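GTPase activator-like protein (Chaetomium thermophilum, PDB 5HIU) is the N-terminal, all-helical part of a TSC2 protein, which as a whole probably acts as a GTPase activator in the tuberous sclerosis complex. Local coordinates at residues I362-H367 / H429-R433; A355-R360 / N422-L427. One frame throughout, in Å; residues are numbered along the deposited sequence.

Contact 1. Residues I362-H367 / H429-R433; sequences INSLFH and HLILR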
loop_
_atom_site.group_PDB
_atom_site.type_symbol
_atom_site.label_atom_id
_atom_site.label_comp_id
_atom_site.label_asym_id
_atom_site.label_seq_id
_atom_site.Cartn_x
_atom_site.Cartn_y
_atom_site.Cartn_z
ATOM N N ILE A 362 -6.631 -22.125 14.156
ATOM C CA ILE A 362 -6.783 -23.560 14.358
ATOM C C ILE A 362 -8.227 -23.958 14.072
ATOM O O ILE A 362 -8.477 -24.952 13.408
ATOM C CB ILE A 362 -6.333 -24.000 15.770
ATOM C CG1 ILE A 362 -4.827 -23.729 15.965
ATOM C CG2 ILE A 362 -6.595 -25.488 15.981
ATOM C CD1 ILE A 362 -4.342 -23.948 17.389
ATOM N N ASN A 363 -9.182 -23.155 14.501
ATOM C CA ASN A 363 -10.570 -23.471 14.200
ATOM C C ASN A 363 -10.896 -23.446 12.721
ATOM O O ASN A 363 -11.785 -24.154 12.282
ATOM C CB ASN A 363 -11.501 -22.534 14.933
ATOM C CG ASN A 363 -11.878 -23.058 16.285
ATOM O OD1 ASN A 363 -12.332 -24.191 16.400
ATOM N ND2 ASN A 363 -11.695 -22.248 17.321
ATOM N N SER A 364 -10.185 -22.635 11.952
ATOM C CA SER A 364 -10.414 -22.593 10.519
ATOM C C SER A 364 -9.733 -23.759 9.806
ATOM O O SER A 364 -10.083 -24.076 8.664
ATOM C CB SER A 364 -9.908 -21.285 9.927
ATOM O OG SER A 364 -8.508 -21.219 10.080
ATOM N N LEU A 365 -8.744 -24.366 10.458
ATOM C CA LEU A 365 -8.131 -25.603 9.962
ATOM C C LEU A 365 -9.031 -26.840 10.096
ATOM O O LEU A 365 -9.058 -27.677 9.208
ATOM C CB LEU A 365 -6.827 -25.872 10.686
ATOM C CG LEU A 365 -5.685 -24.948 10.334
ATOM C CD1 LEU A 365 -4.476 -25.391 11.131
ATOM C CD2 LEU A 365 -5.370 -24.946 8.842
ATOM N N PHE A 366 -9.747 -26.966 11.206
ATOM C CA PHE A 366 -10.580 -28.130 11.419
ATOM C C PHE A 366 -11.931 -28.003 10.736
ATOM O O PHE A 366 -12.599 -29.011 10.495
ATOM C CB PHE A 366 -10.755 -28.400 12.910
ATOM C CG PHE A 366 -9.543 -28.994 13.558
ATOM C CD1 PHE A 366 -9.343 -30.364 13.552
ATOM C CD2 PHE A 366 -8.606 -28.188 14.173
ATOM C CE1 PHE A 366 -8.219 -30.916 14.141
ATOM C CE2 PHE A 366 -7.485 -28.731 14.766
ATOM C CZ PHE A 366 -7.288 -30.098 14.751
ATOM N N HIS A 367 -12.345 -26.773 10.443
ATOM C CA HIS A 367 -13.584 -26.521 9.694
ATOM C C HIS A 367 -13.358 -25.382 8.715
ATOM O O HIS A 367 -13.008 -24.289 9.118
ATOM C CB HIS A 367 -14.742 -26.170 10.644
ATOM C CG HIS A 367 -16.105 -26.395 10.054
ATOM N ND1 HIS A 367 -17.227 -26.596 10.829
ATOM C CD2 HIS A 367 -16.521 -26.476 8.767
ATOM C CE1 HIS A 367 -18.277 -26.774 10.047
ATOM N NE2 HIS A 367 -17.875 -26.707 8.790
ATOM N N HIS A 429 -16.177 -23.542 20.170
ATOM C CA HIS A 429 -16.208 -23.810 18.730
ATOM C C HIS A 429 -15.390 -25.037 18.341
ATOM O O HIS A 429 -15.847 -25.858 17.542
ATOM C CB HIS A 429 -15.732 -22.591 17.932
ATOM C CG HIS A 429 -16.821 -21.609 17.645
ATOM N ND1 HIS A 429 -17.591 -21.046 18.640
ATOM C CD2 HIS A 429 -17.276 -21.097 16.478
ATOM C CE1 HIS A 429 -18.477 -20.230 18.097
ATOM N NE2 HIS A 429 -18.307 -20.243 16.788
ATOM N N LEU A 430 -14.187 -25.143 18.902
ATOM C CA LEU A 430 -13.262 -26.239 18.606
ATOM C C LEU A 430 -13.712 -27.576 19.237
ATOM O O LEU A 430 -13.821 -28.613 18.568
ATOM C CB LEU A 430 -11.868 -25.872 19.109
ATOM C CG LEU A 430 -10.722 -26.813 18.751
ATOM C CD1 LEU A 430 -10.604 -27.013 17.245
ATOM C CD2 LEU A 430 -9.426 -26.257 19.333
ATOM N N ILE A 431 -13.972 -27.546 20.532
ATOM C CA ILE A 431 -14.534 -28.702 21.183
ATOM C C ILE A 431 -15.658 -29.241 20.308
ATOM O O ILE A 431 -15.635 -30.409 19.931
ATOM C CB ILE A 431 -15.034 -28.383 22.617
ATOM C CG1 ILE A 431 -13.858 -28.007 23.549
ATOM C CG2 ILE A 431 -15.827 -29.555 23.185
ATOM C CD1 ILE A 431 -12.542 -28.692 23.223
ATOM N N LEU A 432 -16.611 -28.390 19.939
ATOM C CA LEU A 432 -17.756 -28.866 19.169
ATOM C C LEU A 432 -17.303 -29.548 17.881
ATOM O O LEU A 432 -17.790 -30.630 17.543
ATOM C CB LEU A 432 -18.750 -27.736 18.858
ATOM C CG LEU A 432 -20.091 -28.203 18.261
ATOM C CD1 LEU A 432 -20.885 -29.060 19.233
ATOM C CD2 LEU A 432 -20.940 -27.030 17.804
ATOM N N ARG A 433 -16.363 -28.922 17.182
ATOM C CA ARG A 433 -15.859 -29.459 15.917
ATOM C C ARG A 433 -15.095 -30.778 16.087
ATOM O O ARG A 433 -15.335 -31.722 15.349
ATOM C CB ARG A 433 -14.959 -28.439 15.228
ATOM C CG ARG A 433 -14.423 -28.875 13.877
ATOM C CD ARG A 433 -15.527 -29.268 12.904
ATOM N NE ARG A 433 -14.971 -29.611 11.594
ATOM C CZ ARG A 433 -15.647 -30.191 10.603
ATOM N NH1 ARG A 433 -16.930 -30.500 10.746
ATOM N NH2 ARG A 433 -15.033 -30.461 9.457
#
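The guanidinium of R433 binds a backbone oxygen in the last turn of helix 352-366. Its NE donates to F366 O at 2.7 Å with an N-H...O angle of 157°, and R433 NH2 adds a weak bond to F366 O at 3.0 Å and 134°. H367, the first residue to leave helical phi/psi, lays its ring over one face of the same guanidinium, with centres 4.0 Å apart and planes at 21°, a nearly parallel stack of guanidinium on imidazole. One turn back, N363 OD1 rests 3.2 Å from L430 CA, but the amide's ND2 bonds to Q426. Beneath lies the apolar layer: F366 CD2 meets L430 CD1 at 3.8 Å, and I362 CG2 lies 4.5 Å from L430 CD2. F366 also packs edge-to-face on W382, while L430 reaches F454 of helix 448-459. Axes 9.9 Å apart at 22° are consistent with the near-parallel packing of equivalent helices in successive repeats of an alpha-solenoid.

Contact 2. Residues A355-R360 / N422-L427; sequences ATEILR and NVSLQL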
loop_
_atom_site.group_PDB
_atom_site.type_symbol
_atom_site.label_atom_id
_atom_site.label_comp_id
_atom_site.label_asym_id
_atom_site.label_seq_id
_atom_site.Cartn_x
_atom_site.Cartn_y
_atom_site.Cartn_z
ATOM N N ALA A 355 -4.532 -15.170 22.042
ATOM C CA ALA A 355 -4.968 -16.516 22.267
ATOM C C ALA A 355 -6.218 -16.764 21.433
ATOM O O ALA A 355 -6.329 -17.803 20.800
ATOM C CB ALA A 355 -5.258 -16.738 23.749
ATOM N N THR A 356 -7.152 -15.811 21.421
ATOM C CA THR A 356 -8.364 -15.950 20.602
ATOM C C THR A 356 -8.035 -16.170 19.109
ATOM O O THR A 356 -8.711 -16.964 18.447
ATOM C CB THR A 356 -9.321 -14.742 20.759
ATOM O OG1 THR A 356 -9.582 -14.510 22.147
ATOM C CG2 THR A 356 -10.656 -14.980 20.049
ATOM N N GLU A 357 -7.006 -15.481 18.594
ATOM C CA GLU A 357 -6.596 -15.607 17.176
ATOM C C GLU A 357 -5.918 -16.943 16.888
ATOM O O GLU A 357 -6.356 -17.678 15.995
ATOM C CB GLU A 357 -5.694 -14.442 16.730
ATOM C CG GLU A 357 -6.425 -13.116 16.626
ATOM C CD GLU A 357 -7.667 -13.200 15.736
ATOM O OE1 GLU A 357 -7.532 -13.179 14.472
ATOM O OE2 GLU A 357 -8.786 -13.282 16.301
ATOM N N ILE A 358 -4.870 -17.261 17.649
ATOM C CA ILE A 358 -4.258 -18.595 17.590
ATOM C C ILE A 358 -5.345 -19.652 17.408
ATOM O O ILE A 358 -5.271 -20.475 16.504
ATOM C CB ILE A 358 -3.476 -18.955 18.869
ATOM C CG1 ILE A 358 -2.282 -18.012 19.093
ATOM C CG2 ILE A 358 -2.986 -20.397 18.782
ATOM C CD1 ILE A 358 -1.068 -18.290 18.227
ATOM N N LEU A 359 -6.347 -19.601 18.275
ATOM C CA LEU A 359 -7.474 -20.507 18.216
ATOM C C LEU A 359 -8.252 -20.342 16.923
ATOM O O LEU A 359 -8.591 -21.330 16.275
ATOM C CB LEU A 359 -8.431 -20.291 19.399
ATOM C CG LEU A 359 -8.038 -20.772 20.809
ATOM C CD1 LEU A 359 -9.216 -20.650 21.778
ATOM C CD2 LEU A 359 -7.533 -22.208 20.782
ATOM N N ARG A 360 -8.560 -19.107 16.551
ATOM C CA ARG A 360 -9.420 -18.869 15.379
ATOM C C ARG A 360 -8.800 -19.479 14.128
ATOM O O ARG A 360 -9.497 -20.041 13.292
ATOM C CB ARG A 360 -9.762 -17.371 15.201
ATOM C CG ARG A 360 -10.306 -17.003 13.813
ATOM C CD ARG A 360 -11.449 -15.995 13.772
ATOM N NE ARG A 360 -11.137 -14.769 14.513
ATOM C CZ ARG A 360 -11.915 -14.227 15.457
ATOM N NH1 ARG A 360 -13.098 -14.762 15.775
ATOM N NH2 ARG A 360 -11.519 -13.122 16.079
ATOM N N ASN A 422 -13.957 -14.064 25.063
ATOM C CA ASN A 422 -13.392 -14.309 23.741
ATOM C C ASN A 422 -12.844 -15.728 23.589
ATOM O O ASN A 422 -13.523 -16.589 23.040
ATOM C CB ASN A 422 -12.302 -13.284 23.441
ATOM C CG ASN A 422 -12.784 -12.154 22.569
ATOM O OD1 ASN A 422 -13.924 -12.148 22.090
ATOM N ND2 ASN A 422 -11.905 -11.190 22.345
ATOM N N VAL A 423 -11.630 -15.975 24.078
ATOM C CA VAL A 423 -11.018 -17.304 24.009
ATOM C C VAL A 423 -12.074 -18.383 24.247
ATOM O O VAL A 423 -12.205 -19.337 23.478
ATOM C CB VAL A 423 -9.894 -17.443 25.052
ATOM C CG1 VAL A 423 -9.609 -18.906 25.373
ATOM C CG2 VAL A 423 -8.638 -16.734 24.564
ATOM N N SER A 424 -12.836 -18.193 25.311
ATOM C CA SER A 424 -13.943 -19.070 25.665
ATOM C C SER A 424 -14.897 -19.349 24.490
ATOM O O SER A 424 -15.473 -20.425 24.412
ATOM C CB SER A 424 -14.713 -18.448 26.845
ATOM O OG SER A 424 -15.660 -19.334 27.396
ATOM N N LEU A 425 -15.065 -18.385 23.591
ATOM C CA LEU A 425 -15.931 -18.549 22.416
ATOM C C LEU A 425 -15.316 -19.522 21.403
ATOM O O LEU A 425 -16.031 -20.274 20.736
ATOM C CB LEU A 425 -16.206 -17.191 21.726
ATOM C CG LEU A 425 -16.579 -15.933 22.554
ATOM C CD1 LEU A 425 -16.546 -14.670 21.688
ATOM C CD2 LEU A 425 -17.925 -16.065 23.266
ATOM N N GLN A 426 -13.991 -19.491 21.285
ATOM C CA GLN A 426 -13.283 -20.314 20.302
ATOM C C GLN A 426 -13.150 -21.771 20.764
ATOM O O GLN A 426 -13.261 -22.693 19.961
ATOM C CB GLN A 426 -11.913 -19.701 19.968
ATOM C CG GLN A 426 -11.987 -18.374 19.211
ATOM C CD GLN A 426 -12.515 -18.521 17.791
ATOM O OE1 GLN A 426 -11.949 -19.265 16.988
ATOM N NE2 GLN A 426 -13.598 -17.806 17.469
ATOM N N LEU A 427 -12.938 -21.978 22.058
ATOM C CA LEU A 427 -12.885 -23.331 22.608
ATOM C C LEU A 427 -14.199 -24.061 22.413
ATOM O O LEU A 427 -14.212 -25.178 21.915
ATOM C CB LEU A 427 -12.529 -23.310 24.088
ATOM C CG LEU A 427 -11.034 -23.428 24.366
ATOM C CD1 LEU A 427 -10.710 -22.916 25.759
ATOM C CD2 LEU A 427 -10.594 -24.872 24.221
#
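Near-parallel packing of two helices within an alpha-solenoid defines this contact: the short axes approach to 8.8 Å and diverge by 19°, burying 382 Å² in total. N422 enters first, its CB 3.3 Å from T356 OG1. At V423 the backbones are closest in this pair of segments, with CA of T356 and CA of V423 4.5 Å apart, consistent with the small A355 and T356 at this point. V423 CG2 touches A355 CB at 3.5 Å and T356 OG1 at 3.4 Å, whereas V423 CG1 lies 4.0 Å from L359 CD1. T356 OG1 also lies 3.2 Å from V423 N, but the angle is too poor for a hydrogen bond; the hydroxyl instead bonds to T352 O. One turn later, Q426 extends between T356 and R360. Its CG meets T356 CG2 at 3.7 Å, its CB meets L359 CD1 at 3.4 Å, and its amide oxygen, which bonds to N363, has OE1 3.0 Å from R360 CA and 3.4 Å from R360 CB. L427 then flanks L359, which also packs on C392 in the connecting chain; the L427 CG to L359 CD1 distance is 4.2 Å.

From the N terminus, the chain runs through contact 2's first segment, 355-360, and then contact 1's, 362-367, both on helix 352-366. It passes helix 383-391 and partly unmodelled loops before returning along helix 423-441, where 422-427 precedes 429-433. Each contact thus closes a loop of 61 intervening residues, and the two loops cross rather than nest. That order follows from the near-parallel helices: earlier segments pair with each other, as do later ones. The contact centres are about 10 Å apart, and the probable hydrogen bond N363 ND2 to Q426 OE1, 3.0 Å, joins them. Together they tie two helices near the C-terminal end of the solenoid, with helix 383-391 also touching contact 1.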